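Local coordinates for protein N-acetyl-L-2,4-diaminobutyric acid deacetylase (Ruegeria pomeroyi, PDB 6TWL) that probably removes the acetyl group from N-acetyl-L-2,4-diaminobutyric acid during ectoine breakdown, as a zinc-dependent hydrolase of the succinylglutamate desuccinylase/aspartoacylase family, at residues Pro8-Asp13 with Ile38-Ile43; Ser76-Thr81 with Ile237-Met242. All coordinates share one frame; numbering follows the deposited sequence.

Both contacts lie toward the periphery of the chain, their centres about 21 Å and 23 Å from its centre and 19 Å from each other. Contact 1 lays an N-terminal loop over strand 36-45; contact 2 ties the turn after helix 63-74 to the chain that leaves helix 218-234. They follow one another along the sequence, and Ile43 joins them: pointing off the strand on the side away from the N-terminal loop, it sets its CG2 3.6 Å from CG2 of Val80. Neither takes part in the zinc site, whose ligands are His58, Glu61, His144 and Glu209 and which holds no metal in this apo model; both belong to the main mixed sheet and its loops.

Contact 1: residues Pro8-Asp13 with Ile38-Ile43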
loop_
_atom_site.group_PDB
_atom_site.type_symbol
_atom_site.label_atom_id
_atom_site.label_comp_id
_atom_site.label_asym_id
_atom_site.label_seq_id
_atom_site.Cartn_x
_atom_site.Cartn_y
_atom_site.Cartn_z
ATOM N N PRO A 8 -6.525 3.764 22.846
ATOM C CA PRO A 8 -6.948 4.894 22.014
ATOM C C PRO A 8 -7.427 6.050 22.877
ATOM O O PRO A 8 -8.076 5.851 23.907
ATOM C CB PRO A 8 -8.096 4.317 21.176
ATOM C CG PRO A 8 -8.029 2.830 21.368
ATOM C CD PRO A 8 -7.443 2.621 22.724
ATOM N N THR A 9 -7.095 7.268 22.452
ATOM C CA THR A 9 -7.651 8.451 23.097
ATOM C C THR A 9 -9.105 8.692 22.718
ATOM O O THR A 9 -9.739 9.585 23.290
ATOM C CB THR A 9 -6.823 9.693 22.752
ATOM O OG1 THR A 9 -7.018 10.035 21.374
ATOM C CG2 THR A 9 -5.342 9.440 23.008
ATOM N N ILE A 10 -9.646 7.919 21.781
ATOM C CA ILE A 10 -11.032 8.059 21.342
ATOM C C ILE A 10 -11.732 6.715 21.512
ATOM O O ILE A 10 -11.067 5.706 21.787
ATOM C CB ILE A 10 -11.109 8.545 19.885
ATOM C CG1 ILE A 10 -10.310 7.619 18.964
ATOM C CG2 ILE A 10 -10.634 9.988 19.775
ATOM C CD1 ILE A 10 -10.476 7.940 17.495
ATOM N N PRO A 11 -13.058 6.646 21.376
ATOM C CA PRO A 11 -13.719 5.337 21.343
ATOM C C PRO A 11 -13.737 4.748 19.942
ATOM O O PRO A 11 -13.911 5.446 18.940
ATOM C CB PRO A 11 -15.141 5.659 21.822
ATOM C CG PRO A 11 -15.371 7.054 21.375
ATOM C CD PRO A 11 -14.034 7.753 21.398
ATOM N N LEU A 12 -13.534 3.437 19.878
ATOM C CA LEU A 12 -13.635 2.690 18.633
ATOM C C LEU A 12 -15.050 2.211 18.355
ATOM O O LEU A 12 -15.319 1.707 17.258
ATOM C CB LEU A 12 -12.696 1.482 18.675
ATOM C CG LEU A 12 -11.309 1.777 19.243
ATOM C CD1 LEU A 12 -10.514 0.497 19.437
ATOM C CD2 LEU A 12 -10.570 2.739 18.327
ATOM N N ASP A 13 -15.954 2.386 19.313
ATOM C CA ASP A 13 -17.206 1.654 19.376
ATOM C C ASP A 13 -18.437 2.544 19.313
ATOM O O ASP A 13 -19.558 2.023 19.323
ATOM C CB ASP A 13 -17.241 0.846 20.677
ATOM C CG ASP A 13 -16.712 1.646 21.857
ATOM O OD1 ASP A 13 -17.475 2.461 22.414
ATOM O OD2 ASP A 13 -15.523 1.484 22.206
ATOM N N ILE A 38 -0.072 7.467 17.607
ATOM C CA ILE A 38 -0.403 7.170 16.220
ATOM C C ILE A 38 -1.742 7.855 15.908
ATOM O O ILE A 38 -2.757 7.479 16.502
ATOM C CB ILE A 38 -0.493 5.661 15.963
ATOM C CG1 ILE A 38 0.726 4.955 16.555
ATOM C CG2 ILE A 38 -0.604 5.382 14.474
ATOM C CD1 ILE A 38 0.719 3.458 16.332
ATOM N N PRO A 39 -1.765 8.840 15.015
ATOM C CA PRO A 39 -3.043 9.485 14.684
ATOM C C PRO A 39 -3.995 8.503 14.021
ATOM O O PRO A 39 -3.589 7.645 13.234
ATOM C CB PRO A 39 -2.635 10.607 13.721
ATOM C CG PRO A 39 -1.164 10.811 13.957
ATOM C CD PRO A 39 -0.633 9.457 14.314
ATOM N N LEU A 40 -5.275 8.639 14.348
ATOM C CA LEU A 40 -6.287 7.806 13.723
ATOM C C LEU A 40 -7.629 8.513 13.808
ATOM O O LEU A 40 -7.878 9.298 14.727
ATOM C CB LEU A 40 -6.362 6.418 14.371
ATOM C CG LEU A 40 -7.346 6.189 15.522
ATOM C CD1 LEU A 40 -7.471 4.709 15.834
ATOM C CD2 LEU A 40 -6.916 6.947 16.757
ATOM N N THR A 41 -8.474 8.238 12.823
ATOM C CA THR A 41 -9.849 8.702 12.801
ATOM C C THR A 41 -10.768 7.490 12.747
ATOM O O THR A 41 -10.510 6.537 12.004
ATOM C CB THR A 41 -10.106 9.622 11.600
ATOM O OG1 THR A 41 -9.420 10.867 11.791
ATOM C CG2 THR A 41 -11.595 9.888 11.428
ATOM N N VAL A 42 -11.824 7.512 13.554
ATOM C CA VAL A 42 -12.860 6.491 13.516
ATOM C C VAL A 42 -14.183 7.171 13.202
ATOM O O VAL A 42 -14.563 8.141 13.869
ATOM C CB VAL A 42 -12.946 5.702 14.835
ATOM C CG1 VAL A 42 -14.110 4.722 14.786
ATOM C CG2 VAL A 42 -11.643 4.964 15.096
ATOM N N ILE A 43 -14.870 6.672 12.180
ATOM C CA ILE A 43 -16.192 7.145 11.797
ATOM C C ILE A 43 -17.107 5.931 11.801
ATOM O O ILE A 43 -16.946 5.022 10.976
ATOM C CB ILE A 43 -16.183 7.829 10.425
ATOM C CG1 ILE A 43 -15.182 8.982 10.429
ATOM C CG2 ILE A 43 -17.575 8.322 10.058
ATOM C CD1 ILE A 43 -15.021 9.631 9.097
#
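The CD1 methyl of Ile10 drops between two residues of the strand, 3.8 Å from Leu40 CD2 and 4.0 Å from Val42 CG2. Ile10 and Leu40 run past each other in opposite directions, and the contact is methyl to methyl. What brings CD1 to the strand is the first torsion of Ile10, which sets CG1 between the backbone N and the carbonyl carbon (chi1 55°), with the chain extended beyond it. Leu12 adds a second methyl: its CD2 comes 4.1 Å from the same CG2 of Val42, the two side chains crossing at about a right angle, and sits more loosely against Leu40 CD1 at 4.4 Å. No hydrogen bond crosses between the segments. The loop is held from outside instead, by Thr9, whose OG1 and backbone both bond to Phe21, and by Leu12 O, which accepts from Arg83 NH1. Phe18 of strand 16-24 packs on Ile10, while Tyr128 of helix 121-133 touches Leu12. Leu40 and Val42 face the loop and Thr41 away, the regular alternation of a beta strand; the loop after edge strand 7-8 thus covers one face of the third strand from that edge of the mixed sheet, consistent with the zinc-peptidase-like alpha/beta fold.

Contact 2: residues Ser76-Thr81 with Ile237-Met242; sequences SAEDVT and ILKGEM
Thr81 N donates to Ile237 O over 2.7 Å, nearly straight at 168° and in the carbonyl plane. The same oxygen receives a CA-H contact from Val80, and Ile237 CA returns one to Thr81 O, so the two backbones lie close here, with a single beta bridge between Val80 and Leu238. Next to this bridge Val80 and Ile237 lie side by side, CG1 against CG2 at 3.7 Å, while Val80 CG2 meets Leu238 CD2 at 3.9 Å. The Lys239 end is the solvent side: its backbone N reaches Asp79 O only weakly, at 3.5 Å, yet its CE lies against Asp79, 3.2 Å from CA. Bent at chi3 (141°), the side chain brings NZ to Asp79 OD2 at 3.0 Å, a salt bridge on the anti lone pair. Asp79 OD1 accepts from Ser76 N at 2.6 Å, tying Asp79 into its own turn. An alanine in place of Asp79 would probably leave the Lys239 ammonium without its salt-bridge mate and Ser76 N without this acceptor. Thr81 OG1 bonds to Gly236 O, and Leu238 packs on Leu232 and Ile233 of helix 218-234, so the contact joins the loop leaving that helix to the turn between helix 63-74 and strand 82-87.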
loop_
_atom_site.group_PDB
_atom_site.type_symbol
_atom_site.label_atom_id
_atom_site.label_comp_id
_atom_site.label_asym_id
_atom_site.label_seq_id
_atom_site.Cartn_x
_atom_site.Cartn_y
_atom_site.Cartn_z
ATOM N N SER A 76 -18.786 12.487 6.760
ATOM C CA SER A 76 -19.632 12.613 7.934
ATOM C C SER A 76 -20.152 11.245 8.365
ATOM O O SER A 76 -20.040 10.247 7.647
ATOM C CB SER A 76 -20.793 13.572 7.661
ATOM O OG SER A 76 -21.665 13.066 6.668
ATOM N N ALA A 77 -20.722 11.207 9.570
ATOM C CA ALA A 77 -21.285 9.967 10.091
ATOM C C ALA A 77 -22.468 9.508 9.248
ATOM O O ALA A 77 -22.566 8.330 8.886
ATOM C CB ALA A 77 -21.700 10.151 11.550
ATOM N N GLU A 78 -23.375 10.434 8.922
ATOM C CA GLU A 78 -24.532 10.119 8.087
ATOM C C GLU A 78 -24.141 9.408 6.796
ATOM O O GLU A 78 -24.979 8.724 6.197
ATOM C CB GLU A 78 -25.306 11.406 7.767
ATOM C CG GLU A 78 -26.618 11.197 7.016
ATOM C CD GLU A 78 -27.399 12.486 6.823
ATOM O OE1 GLU A 78 -26.830 13.572 7.060
ATOM O OE2 GLU A 78 -28.582 12.413 6.427
ATOM N N ASP A 79 -22.888 9.548 6.353
ATOM C CA ASP A 79 -22.453 8.895 5.127
ATOM C C ASP A 79 -22.067 7.434 5.314
ATOM O O ASP A 79 -21.936 6.715 4.318
ATOM C CB ASP A 79 -21.282 9.650 4.492
ATOM C CG ASP A 79 -21.479 11.157 4.499
ATOM O OD1 ASP A 79 -20.539 11.887 4.870
ATOM O OD2 ASP A 79 -22.589 11.613 4.144
ATOM N N VAL A 80 -21.890 6.974 6.546
ATOM C CA VAL A 80 -21.321 5.661 6.812
ATOM C C VAL A 80 -22.408 4.731 7.330
ATOM O O VAL A 80 -23.274 5.140 8.114
ATOM C CB VAL A 80 -20.146 5.772 7.804
ATOM C CG1 VAL A 80 -19.578 4.401 8.137
ATOM C CG2 VAL A 80 -19.068 6.668 7.217
ATOM N N THR A 81 -22.372 3.484 6.867
ATOM C CA THR A 81 -23.192 2.401 7.404
ATOM C C THR A 81 -22.216 1.284 7.752
ATOM O O THR A 81 -21.858 0.468 6.896
ATOM C CB THR A 81 -24.252 1.939 6.407
ATOM O OG1 THR A 81 -23.632 1.653 5.146
ATOM C CG2 THR A 81 -25.304 3.020 6.219
ATOM N N ILE A 237 -20.196 0.148 3.097
ATOM C CA ILE A 237 -19.921 1.059 4.198
ATOM C C ILE A 237 -20.270 2.495 3.833
ATOM O O ILE A 237 -20.799 3.240 4.660
ATOM C CB ILE A 237 -18.444 0.936 4.631
ATOM C CG1 ILE A 237 -18.147 -0.482 5.116
ATOM C CG2 ILE A 237 -18.115 1.939 5.720
ATOM C CD1 ILE A 237 -16.725 -0.679 5.572
ATOM N N LEU A 238 -19.996 2.892 2.596
ATOM C CA LEU A 238 -20.264 4.238 2.119
ATOM C C LEU A 238 -21.432 4.231 1.144
ATOM O O LEU A 238 -21.670 3.248 0.436
ATOM C CB LEU A 238 -19.028 4.837 1.443
ATOM C CG LEU A 238 -18.092 5.662 2.329
ATOM C CD1 LEU A 238 -17.236 6.593 1.485
ATOM C CD2 LEU A 238 -18.878 6.450 3.365
ATOM N N LYS A 239 -22.163 5.342 1.115
ATOM C CA LYS A 239 -23.284 5.501 0.203
ATOM C C LYS A 239 -22.805 6.145 -1.091
ATOM O O LYS A 239 -21.934 7.020 -1.079
ATOM C CB LYS A 239 -24.389 6.357 0.833
ATOM C CG LYS A 239 -24.000 7.816 1.059
ATOM C CD LYS A 239 -25.107 8.629 1.722
ATOM C CE LYS A 239 -24.491 9.581 2.714
ATOM N NZ LYS A 239 -25.249 10.772 3.177
ATOM N N GLY A 240 -23.355 5.695 -2.208
ATOM C CA GLY A 240 -23.147 6.384 -3.463
ATOM C C GLY A 240 -23.038 5.425 -4.632
ATOM O O GLY A 240 -23.237 4.220 -4.504
ATOM N N GLU A 241 -22.710 6.010 -5.781
ATOM C CA GLU A 241 -22.576 5.303 -7.046
ATOM C C GLU A 241 -21.104 5.116 -7.381
ATOM O O GLU A 241 -20.292 6.028 -7.194
ATOM C CB GLU A 241 -23.271 6.072 -8.171
ATOM C CG GLU A 241 -24.785 5.991 -8.134
ATOM C CD GLU A 241 -25.289 4.564 -8.169
ATOM O OE1 GLU A 241 -24.945 3.837 -9.125
ATOM O OE2 GLU A 241 -26.025 4.167 -7.241
ATOM N N MET A 242 -20.766 3.934 -7.884
ATOM C CA MET A 242 -19.382 3.614 -8.192
ATOM C C MET A 242 -18.966 4.204 -9.534
ATOM O O MET A 242 -19.786 4.401 -10.435
ATOM C CB MET A 242 -19.176 2.100 -8.209
ATOM C CG MET A 242 -19.523 1.408 -6.903
ATOM S SD MET A 242 -18.340 0.115 -6.491
ATOM C CE MET A 242 -18.354 -0.839 -8.008
#